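Beta-alanyl-CoA:ammonia lyase 2 (Clostridium propionicum, PDB 4MTU) probably catalyses the removal of ammonia from beta-alanyl-CoA and belongs to the hot dog fold superfamily. Local coordinates at residues V6-M12 with D67-G73; T20-V24 with P62-G66; I29-G34 with Y54-F59. One frame throughout, in Å; residues are numbered along the deposited sequence.

Contact 1. Residues V6-M12 with D67-G73; sequences VVHHLMM and DFMEYHG
E70 is shared by two histidines: H9 ND1 donates a hydrogen bond to E70 OE1 (2.7 Å) and H72 NE2 one to E70 OE2 (2.9 Å), a use of both carboxylate oxygens that suits glutamate. H9, chi1 t, reaches across to E70, chi1 m. Paired backbone hydrogen bonds join V6 with G73 (N to O 2.9 Å both ways), H8 with Y71 (N to O 2.8 Å both ways) and L10 with M69 (L10 N to M69 O 3.0 Å, M69 N to L10 O 2.9 Å); M12 N to D67 O, 2.8 Å, prolongs the register. Strands V6-M11 and F68-G73 are thus antiparallel, their axes 4.5 Å apart at closest and 164° between directions, with V7-H72, H9-E70 and M11-F68 the non-hydrogen-bonded pairs. On the face of these pairs V7 CG2 sits 4.1 Å from the H72 ring centroid, a CH-pi contact, and M11 CG 3.6 Å above that of F68, its flexible thioether adding a Met-aromatic contact (M11 SD to F68 CZ 3.4 Å). On the other face L10 CD1 meets Y71 CE2 (3.9 Å); M12, just past the strand end, packs CG on M69 CG (4.0 Å). V6, H8 and Y71 pack against helix 27-45, the central helix of the hot dog, where Q32 and E39 bond H8 ND1 and NE2, so histidine suits this buried place; strand 82-95 continues the sheet beyond F68-G73, and H9 reaches E39 of the second subunit.

Contact 2. Residues T20-V24 with P62-G66; sequences TGNLV and PVYVG
Neither segment is regular strand or helix, and their end-to-end directions lie 101° apart, so the two loops meet crosswise at one bridge, L23 with Y64 (CA to CA 4.7 Å). Two backbone hydrogen bonds make it: V65 N to N22 O, 3.0 Å, and V24 N to V63 O, 2.8 Å. A water extends the join, donating to V24 O (2.8 Å) and accepting from V63 N (2.9 Å). G21 and N22 approach the bridge with positive phi, 76° and 62°, a conformation that glycine adopts readily and asparagine tolerates better than most residues; from L23 onward the chain is extended. Among the apolar contacts, L23 (chi1 t, chi2 p) carries CD1 over one face of the Y64 ring, 4.2 Å from its centroid, in a CH-pi contact, and the same L23 CD1 touches P62 CB at 4.1 Å. Beta-branched V24 and V63, both chi1 t, meet at V24 CB and V63 CG1, 4.0 Å apart; M12 packs on both. L23 also packs on L50 of the fifth subunit, so this loop pair reaches an interface of the hexamer. With the polar links all made by main-chain atoms, the chemistry implies a junction held by main-chain hydrogen bonds, direct and through water, with the side chains adding apolar cover.

Contact 3. Residues I29-G34 with Y54-F59; sequences IVNQWG and YKDIEF
Helix 29-34 faces strand 56-59 at 11.4 Å between axes and an angle of 131°, a gap filled by apolar and aromatic side chains. The second segment turns a corner at K55, so that Y54 precedes it and I57 and F59 follow. I29, chi1 m and chi2 t, opens the interface by extending CD1 to F59 CD1 (4.1 Å). V30 is directed at the strand: its CG2 lies 4.0 Å from I57 CD1 and 3.9 Å from F59 CZ, at the edge of that ring, while V30 CG1 rests 3.8 Å from Y54 CE1, so a compact, beta-branched residue fits among three larger neighbours. N31 and Q32 turn aside, and Q32 bonds to H8. One helical turn after I29, W33 (chi1 m) brings CB to 3.5 Å from Y54 OH and turns the six-membered ring of its indole to both Y54 (W33 CE3 to Y54 CE2 4.2 Å) and I57 (W33 CZ3 to I57 CG2 4.1 Å, at the ring edge); its NE1 is bonded to E88 O of strand 82-95. G34 N comes within 3.9 Å of Y54 OH. A water lies 2.6 Å from Y54 OH and gives a weak bond to V30 O (3.5 Å). Y54, I57 and E58 pair with a strand of the fifth subunit, carrying the sheet across the interface. This is the hot dog core, a helix wrapped by its sheet; its chemistry implies cohesion by apolar and aromatic packing, with a water satisfying the buried phenol hydroxyl.

From the N terminus, strand 4-11 waits for its partner until residues 67-73 arrive, so contact 1 closes the longest loop. Within it the chain passes T20-V24, then I29-G34 at the start of helix 27-45, then Y54-F59, then P62-G66: contact 3 nests inside contact 2, and contact 2 inside contact 1, with none crossing. Contact 1 joins sheet strands, contact 3 sets the helix against strand 50-59, outermost in this chain's sheet, and contact 2 ties the loops leading to the helix and to strand 68-78. M12 links contacts 1 and 2, its O probably hydrogen-bonded to G66 N (2.8 Å), while Q32 and Y71 link contacts 1 and 3.

Contact 1. Residues V6-M12 with D67-G73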
loop_
_atom_site.group_PDB
_atom_site.type_symbol
_atom_site.label_atom_id
_atom_site.label_comp_id
_atom_site.label_asym_id
_atom_site.label_seq_id
_atom_site.Cartn_x
_atom_site.Cartn_y
_atom_site.Cartn_z
ATOM N N VAL A 6 -11.627 23.851 -3.618
ATOM C CA VAL A 6 -11.775 22.439 -3.317
ATOM C C VAL A 6 -10.934 22.162 -2.056
ATOM O O VAL A 6 -9.806 22.593 -1.917
ATOM C CB VAL A 6 -11.321 21.582 -4.463
ATOM C CG1 VAL A 6 -11.123 20.134 -4.074
ATOM C CG2 VAL A 6 -12.359 21.703 -5.605
ATOM N N VAL A 7 -11.550 21.409 -1.137
ATOM C CA VAL A 7 -10.927 21.058 0.146
ATOM C C VAL A 7 -10.948 19.548 0.318
ATOM O O VAL A 7 -12.006 18.945 0.392
ATOM C CB VAL A 7 -11.652 21.725 1.299
ATOM C CG1 VAL A 7 -11.114 21.298 2.665
ATOM C CG2 VAL A 7 -11.615 23.247 1.184
ATOM N N HIS A 8 -9.781 18.921 0.286
ATOM C CA HIS A 8 -9.640 17.545 0.705
ATOM C C HIS A 8 -9.312 17.533 2.206
ATOM O O HIS A 8 -8.703 18.475 2.715
ATOM C CB HIS A 8 -8.580 16.822 -0.126
ATOM C CG HIS A 8 -8.979 16.545 -1.526
ATOM N ND1 HIS A 8 -8.315 15.628 -2.318
ATOM C CD2 HIS A 8 -9.979 17.117 -2.261
ATOM C CE1 HIS A 8 -8.928 15.622 -3.479
ATOM N NE2 HIS A 8 -9.932 16.517 -3.514
ATOM N N HIS A 9 -9.686 16.457 2.867
ATOM C CA HIS A 9 -9.518 16.350 4.302
ATOM C C HIS A 9 -9.435 14.887 4.616
ATOM O O HIS A 9 -10.322 14.117 4.241
ATOM C CB HIS A 9 -10.687 17.093 4.976
ATOM C CG HIS A 9 -10.731 17.060 6.486
ATOM N ND1 HIS A 9 -10.895 18.182 7.242
ATOM C CD2 HIS A 9 -10.656 16.073 7.373
ATOM C CE1 HIS A 9 -10.924 17.818 8.571
ATOM N NE2 HIS A 9 -10.786 16.501 8.651
ATOM N N LEU A 10 -8.423 14.511 5.434
ATOM C CA LEU A 10 -8.231 13.110 5.772
ATOM C C LEU A 10 -7.228 13.034 6.953
ATOM O O LEU A 10 -6.762 14.047 7.426
ATOM C CB LEU A 10 -7.876 12.293 4.524
ATOM C CG LEU A 10 -6.750 12.892 3.677
ATOM C CD1 LEU A 10 -5.396 12.842 4.331
ATOM C CD2 LEU A 10 -6.650 12.047 2.371
ATOM N N MET A 11 -6.944 11.807 7.359
ATOM C CA MET A 11 -6.006 11.525 8.455
ATOM C C MET A 11 -4.732 10.925 7.910
ATOM O O MET A 11 -4.776 10.091 6.995
ATOM C CB MET A 11 -6.660 10.527 9.442
ATOM C CG MET A 11 -5.908 10.395 10.743
ATOM S SD MET A 11 -6.610 9.089 11.806
ATOM C CE MET A 11 -5.776 7.673 11.151
ATOM N N MET A 12 -3.588 11.293 8.509
ATOM C CA MET A 12 -2.359 10.549 8.347
ATOM C C MET A 12 -2.372 9.315 9.240
ATOM O O MET A 12 -2.419 9.465 10.470
ATOM C CB MET A 12 -1.154 11.421 8.720
ATOM C CG MET A 12 -0.974 12.693 7.880
ATOM S SD MET A 12 -0.575 12.420 6.156
ATOM C CE MET A 12 -2.193 12.445 5.350
ATOM N N ASP A 67 -1.784 13.027 12.512
ATOM C CA ASP A 67 -2.218 14.373 12.118
ATOM C C ASP A 67 -3.438 14.252 11.209
ATOM O O ASP A 67 -3.505 13.428 10.293
ATOM C CB ASP A 67 -1.108 15.092 11.366
ATOM C CG ASP A 67 0.036 15.537 12.262
ATOM O OD1 ASP A 67 -0.084 15.488 13.514
ATOM O OD2 ASP A 67 1.056 16.053 11.672
ATOM N N PHE A 68 -4.387 15.151 11.415
ATOM C CA PHE A 68 -5.523 15.362 10.496
ATOM C C PHE A 68 -5.187 16.566 9.656
ATOM O O PHE A 68 -4.789 17.607 10.187
ATOM C CB PHE A 68 -6.819 15.506 11.250
ATOM C CG PHE A 68 -7.322 14.215 11.860
ATOM C CD1 PHE A 68 -6.824 13.746 13.079
ATOM C CD2 PHE A 68 -8.268 13.438 11.197
ATOM C CE1 PHE A 68 -7.301 12.562 13.618
ATOM C CE2 PHE A 68 -8.737 12.273 11.740
ATOM C CZ PHE A 68 -8.276 11.831 12.970
ATOM N N MET A 69 -5.353 16.405 8.333
ATOM C CA MET A 69 -4.838 17.343 7.360
ATOM C C MET A 69 -5.922 17.754 6.372
ATOM O O MET A 69 -6.715 16.933 5.925
ATOM C CB MET A 69 -3.703 16.689 6.565
ATOM C CG MET A 69 -2.443 16.372 7.368
ATOM S SD MET A 69 -1.547 17.799 7.986
ATOM C CE MET A 69 -0.945 18.433 6.413
ATOM N N GLU A 70 -5.883 19.018 6.006
ATOM C CA GLU A 70 -6.698 19.567 4.941
ATOM C C GLU A 70 -5.799 20.083 3.817
ATOM O O GLU A 70 -4.682 20.603 4.040
ATOM C CB GLU A 70 -7.554 20.695 5.372
ATOM C CG GLU A 70 -8.594 20.315 6.254
ATOM C CD GLU A 70 -9.797 21.254 6.319
ATOM O OE1 GLU A 70 -10.835 20.816 6.775
ATOM O OE2 GLU A 70 -9.686 22.462 5.947
ATOM N N TYR A 71 -6.269 19.942 2.591
ATOM C CA TYR A 71 -5.527 20.296 1.404
ATOM C C TYR A 71 -6.492 21.133 0.553
ATOM O O TYR A 71 -7.498 20.617 0.118
ATOM C CB TYR A 71 -5.034 19.083 0.645
ATOM C CG TYR A 71 -4.263 18.134 1.528
ATOM C CD1 TYR A 71 -2.877 18.183 1.576
ATOM C CD2 TYR A 71 -4.890 17.193 2.305
ATOM C CE1 TYR A 71 -2.158 17.306 2.383
ATOM C CE2 TYR A 71 -4.176 16.315 3.115
ATOM C CZ TYR A 71 -2.815 16.366 3.156
ATOM O OH TYR A 71 -2.161 15.477 3.961
ATOM N N HIS A 72 -6.153 22.399 0.389
ATOM C CA HIS A 72 -7.007 23.340 -0.337
ATOM C C HIS A 72 -6.392 23.630 -1.707
ATOM O O HIS A 72 -5.165 23.731 -1.860
ATOM C CB HIS A 72 -7.091 24.673 0.430
ATOM C CG HIS A 72 -7.689 24.532 1.801
ATOM N ND1 HIS A 72 -8.084 25.653 2.472
ATOM C CD2 HIS A 72 -7.889 23.480 2.581
ATOM C CE1 HIS A 72 -8.574 25.228 3.655
ATOM N NE2 HIS A 72 -8.446 23.909 3.745
ATOM N N GLY A 73 -7.245 23.776 -2.737
ATOM C CA GLY A 73 -6.779 24.222 -4.007
ATOM C C GLY A 73 -7.845 25.013 -4.727
ATOM O O GLY A 73 -9.049 24.810 -4.528
#

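Contact 2. Residues T20-V24 with P62-G66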
loop_
_atom_site.group_PDB
_atom_site.type_symbol
_atom_site.label_atom_id
_atom_site.label_comp_id
_atom_site.label_asym_id
_atom_site.label_seq_id
_atom_site.Cartn_x
_atom_site.Cartn_y
_atom_site.Cartn_z
ATOM N N THR A 20 11.769 7.340 9.551
ATOM C CA THR A 20 11.707 6.957 10.928
ATOM C C THR A 20 11.083 8.062 11.780
ATOM O O THR A 20 10.909 9.211 11.353
ATOM C CB THR A 20 13.181 6.673 11.427
ATOM O OG1 THR A 20 14.069 7.683 10.979
ATOM C CG2 THR A 20 13.673 5.339 10.848
ATOM N N GLY A 21 10.647 7.693 12.966
ATOM C CA GLY A 21 10.066 8.648 13.906
ATOM C C GLY A 21 8.628 9.066 13.559
ATOM O O GLY A 21 8.145 10.104 14.003
ATOM N N ASN A 22 7.917 8.214 12.800
ATOM C CA ASN A 22 6.513 8.488 12.442
ATOM C C ASN A 22 6.345 9.754 11.622
ATOM O O ASN A 22 5.269 10.343 11.575
ATOM C CB ASN A 22 5.621 8.516 13.669
ATOM C CG ASN A 22 5.533 7.110 14.218
ATOM O OD1 ASN A 22 5.061 6.192 13.535
ATOM N ND2 ASN A 22 6.162 6.887 15.396
ATOM N N LEU A 23 7.394 10.141 10.876
ATOM C CA LEU A 23 7.407 11.345 10.084
ATOM C C LEU A 23 6.908 11.043 8.671
ATOM O O LEU A 23 7.402 10.126 7.988
ATOM C CB LEU A 23 8.833 11.892 10.045
ATOM C CG LEU A 23 9.021 13.191 9.294
ATOM C CD1 LEU A 23 8.295 14.356 9.957
ATOM C CD2 LEU A 23 10.511 13.515 9.227
ATOM N N VAL A 24 5.926 11.825 8.225
ATOM C CA VAL A 24 5.395 11.736 6.874
ATOM C C VAL A 24 6.281 12.570 5.955
ATOM O O VAL A 24 6.834 13.605 6.349
ATOM C CB VAL A 24 3.938 12.215 6.844
ATOM C CG1 VAL A 24 3.329 12.108 5.481
ATOM C CG2 VAL A 24 3.103 11.447 7.881
ATOM N N PRO A 62 6.410 20.128 9.916
ATOM C CA PRO A 62 6.452 18.670 9.761
ATOM C C PRO A 62 5.082 18.075 10.003
ATOM O O PRO A 62 4.294 18.602 10.770
ATOM C CB PRO A 62 7.449 18.249 10.858
ATOM C CG PRO A 62 7.324 19.311 11.910
ATOM C CD PRO A 62 7.074 20.599 11.181
ATOM N N VAL A 63 4.854 16.912 9.380
ATOM C CA VAL A 63 3.612 16.165 9.477
ATOM C C VAL A 63 3.944 14.758 9.992
ATOM O O VAL A 63 4.891 14.148 9.500
ATOM C CB VAL A 63 2.940 16.113 8.080
ATOM C CG1 VAL A 63 1.696 15.242 8.132
ATOM C CG2 VAL A 63 2.596 17.502 7.584
ATOM N N TYR A 64 3.129 14.322 10.941
ATOM C CA TYR A 64 3.317 13.017 11.603
ATOM C C TYR A 64 2.089 12.152 11.502
ATOM O O TYR A 64 0.956 12.635 11.311
ATOM C CB TYR A 64 3.625 13.253 13.081
ATOM C CG TYR A 64 4.947 13.967 13.333
ATOM C CD1 TYR A 64 6.114 13.254 13.393
ATOM C CD2 TYR A 64 4.954 15.338 13.488
ATOM C CE1 TYR A 64 7.330 13.927 13.601
ATOM C CE2 TYR A 64 6.103 16.033 13.697
ATOM C CZ TYR A 64 7.272 15.303 13.754
ATOM O OH TYR A 64 8.488 15.985 13.988
ATOM N N VAL A 65 2.278 10.860 11.718
ATOM C CA VAL A 65 1.174 9.907 11.944
ATOM C C VAL A 65 0.254 10.515 12.988
ATOM O O VAL A 65 0.699 11.030 14.034
ATOM C CB VAL A 65 1.730 8.563 12.410
ATOM C CG1 VAL A 65 0.608 7.613 12.789
ATOM C CG2 VAL A 65 2.611 7.957 11.329
ATOM N N GLY A 66 -1.064 10.426 12.729
ATOM C CA GLY A 66 -2.088 10.905 13.618
ATOM C C GLY A 66 -2.467 12.344 13.414
ATOM O O GLY A 66 -3.397 12.862 14.035
HETATM O O HOH W 1 6.712 16.236 7.244
#

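Contact 3. Residues I29-G34 with Y54-F59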
loop_
_atom_site.group_PDB
_atom_site.type_symbol
_atom_site.label_atom_id
_atom_site.label_comp_id
_atom_site.label_asym_id
_atom_site.label_seq_id
_atom_site.Cartn_x
_atom_site.Cartn_y
_atom_site.Cartn_z
ATOM N N ILE A 29 1.986 15.398 0.666
ATOM C CA ILE A 29 1.172 16.576 0.395
ATOM C C ILE A 29 1.016 16.779 -1.118
ATOM O O ILE A 29 -0.071 17.091 -1.609
ATOM C CB ILE A 29 1.839 17.836 1.027
ATOM C CG1 ILE A 29 1.872 17.714 2.553
ATOM C CG2 ILE A 29 1.125 19.071 0.551
ATOM C CD1 ILE A 29 2.695 18.808 3.239
ATOM N N VAL A 30 2.119 16.603 -1.868
ATOM C CA VAL A 30 2.086 16.761 -3.312
ATOM C C VAL A 30 1.159 15.715 -3.938
ATOM O O VAL A 30 0.409 16.071 -4.856
ATOM C CB VAL A 30 3.508 16.707 -3.874
ATOM C CG1 VAL A 30 3.482 16.879 -5.390
ATOM C CG2 VAL A 30 4.400 17.763 -3.215
ATOM N N ASN A 31 1.129 14.521 -3.423
ATOM C CA ASN A 31 0.192 13.510 -3.891
ATOM C C ASN A 31 -1.247 14.028 -3.783
ATOM O O ASN A 31 -2.059 13.935 -4.688
ATOM C CB ASN A 31 0.444 12.234 -3.094
ATOM C CG ASN A 31 -0.483 11.139 -3.540
ATOM O OD1 ASN A 31 -0.908 11.132 -4.653
ATOM N ND2 ASN A 31 -0.864 10.233 -2.685
ATOM N N GLN A 32 -1.560 14.593 -2.592
ATOM C CA GLN A 32 -2.913 15.070 -2.374
ATOM C C GLN A 32 -3.240 16.279 -3.252
ATOM O O GLN A 32 -4.359 16.354 -3.784
ATOM C CB GLN A 32 -3.180 15.404 -0.881
ATOM C CG GLN A 32 -4.633 15.278 -0.574
ATOM C CD GLN A 32 -5.147 13.878 -0.728
ATOM O OE1 GLN A 32 -4.453 12.910 -0.350
ATOM N NE2 GLN A 32 -6.317 13.712 -1.269
ATOM N N TRP A 33 -2.298 17.195 -3.417
ATOM C CA TRP A 33 -2.542 18.351 -4.315
ATOM C C TRP A 33 -2.786 17.868 -5.751
ATOM O O TRP A 33 -3.583 18.510 -6.453
ATOM C CB TRP A 33 -1.374 19.283 -4.255
ATOM C CG TRP A 33 -1.289 20.108 -2.989
ATOM C CD1 TRP A 33 -2.299 20.417 -2.133
ATOM C CD2 TRP A 33 -0.108 20.751 -2.495
ATOM N NE1 TRP A 33 -1.831 21.222 -1.104
ATOM C CE2 TRP A 33 -0.469 21.432 -1.327
ATOM C CE3 TRP A 33 1.222 20.765 -2.923
ATOM C CZ2 TRP A 33 0.457 22.198 -0.571
ATOM C CZ3 TRP A 33 2.126 21.485 -2.195
ATOM C CH2 TRP A 33 1.752 22.190 -1.021
ATOM N N GLY A 34 -2.157 16.782 -6.182
ATOM C CA GLY A 34 -2.462 16.264 -7.499
ATOM C C GLY A 34 -3.944 15.896 -7.618
ATOM O O GLY A 34 -4.585 16.173 -8.643
ATOM N N TYR A 54 4.980 22.406 -11.056
ATOM C CA TYR A 54 4.818 23.321 -9.945
ATOM C C TYR A 54 5.869 24.379 -9.986
ATOM O O TYR A 54 7.028 24.191 -10.267
ATOM C CB TYR A 54 4.939 22.601 -8.621
ATOM C CG TYR A 54 3.846 21.638 -8.212
ATOM C CD1 TYR A 54 3.918 20.289 -8.501
ATOM C CD2 TYR A 54 2.756 22.053 -7.494
ATOM C CE1 TYR A 54 2.970 19.399 -8.130
ATOM C CE2 TYR A 54 1.783 21.187 -7.079
ATOM C CZ TYR A 54 1.871 19.827 -7.394
ATOM O OH TYR A 54 0.903 19.004 -6.960
ATOM N N LYS A 55 5.503 25.472 -9.214
ATOM C CA LYS A 55 6.468 26.493 -8.755
ATOM C C LYS A 55 6.273 26.756 -7.270
ATOM O O LYS A 55 5.144 26.777 -6.745
ATOM C CB LYS A 55 6.262 27.814 -9.533
ATOM N N ASP A 56 7.380 26.977 -6.542
ATOM C CA ASP A 56 7.329 27.520 -5.205
ATOM C C ASP A 56 6.618 26.513 -4.300
ATOM O O ASP A 56 5.804 26.993 -3.503
ATOM C CB ASP A 56 6.734 28.902 -5.156
ATOM C CG ASP A 56 7.605 29.856 -5.951
ATOM O OD1 ASP A 56 8.856 29.859 -5.794
ATOM O OD2 ASP A 56 7.034 30.570 -6.800
ATOM N N ILE A 57 6.920 25.165 -4.459
ATOM C CA ILE A 57 6.397 24.343 -3.364
ATOM C C ILE A 57 7.190 24.748 -2.119
ATOM O O ILE A 57 8.445 24.716 -2.161
ATOM C CB ILE A 57 6.510 22.859 -3.602
ATOM C CG1 ILE A 57 5.668 22.408 -4.801
ATOM C CG2 ILE A 57 6.162 22.112 -2.324
ATOM C CD1 ILE A 57 5.815 20.977 -5.162
ATOM N N GLU A 58 6.535 25.079 -1.023
ATOM C CA GLU A 58 7.146 25.278 0.246
ATOM C C GLU A 58 6.503 24.394 1.313
ATOM O O GLU A 58 5.298 24.360 1.426
ATOM C CB GLU A 58 6.989 26.741 0.658
ATOM C CG GLU A 58 7.475 27.768 -0.317
ATOM N N PHE A 59 7.346 23.638 2.009
ATOM C CA PHE A 59 6.938 22.779 3.098
ATOM C C PHE A 59 7.277 23.531 4.386
ATOM O O PHE A 59 8.466 23.845 4.625
ATOM C CB PHE A 59 7.613 21.434 3.087
ATOM C CG PHE A 59 7.364 20.610 1.799
ATOM C CD1 PHE A 59 6.044 20.284 1.427
ATOM C CD2 PHE A 59 8.387 20.187 1.041
ATOM C CE1 PHE A 59 5.846 19.494 0.279
ATOM C CE2 PHE A 59 8.191 19.397 -0.090
ATOM C CZ PHE A 59 6.901 19.064 -0.452
HETATM O O HOH W 2 1.054 16.686 -8.194
#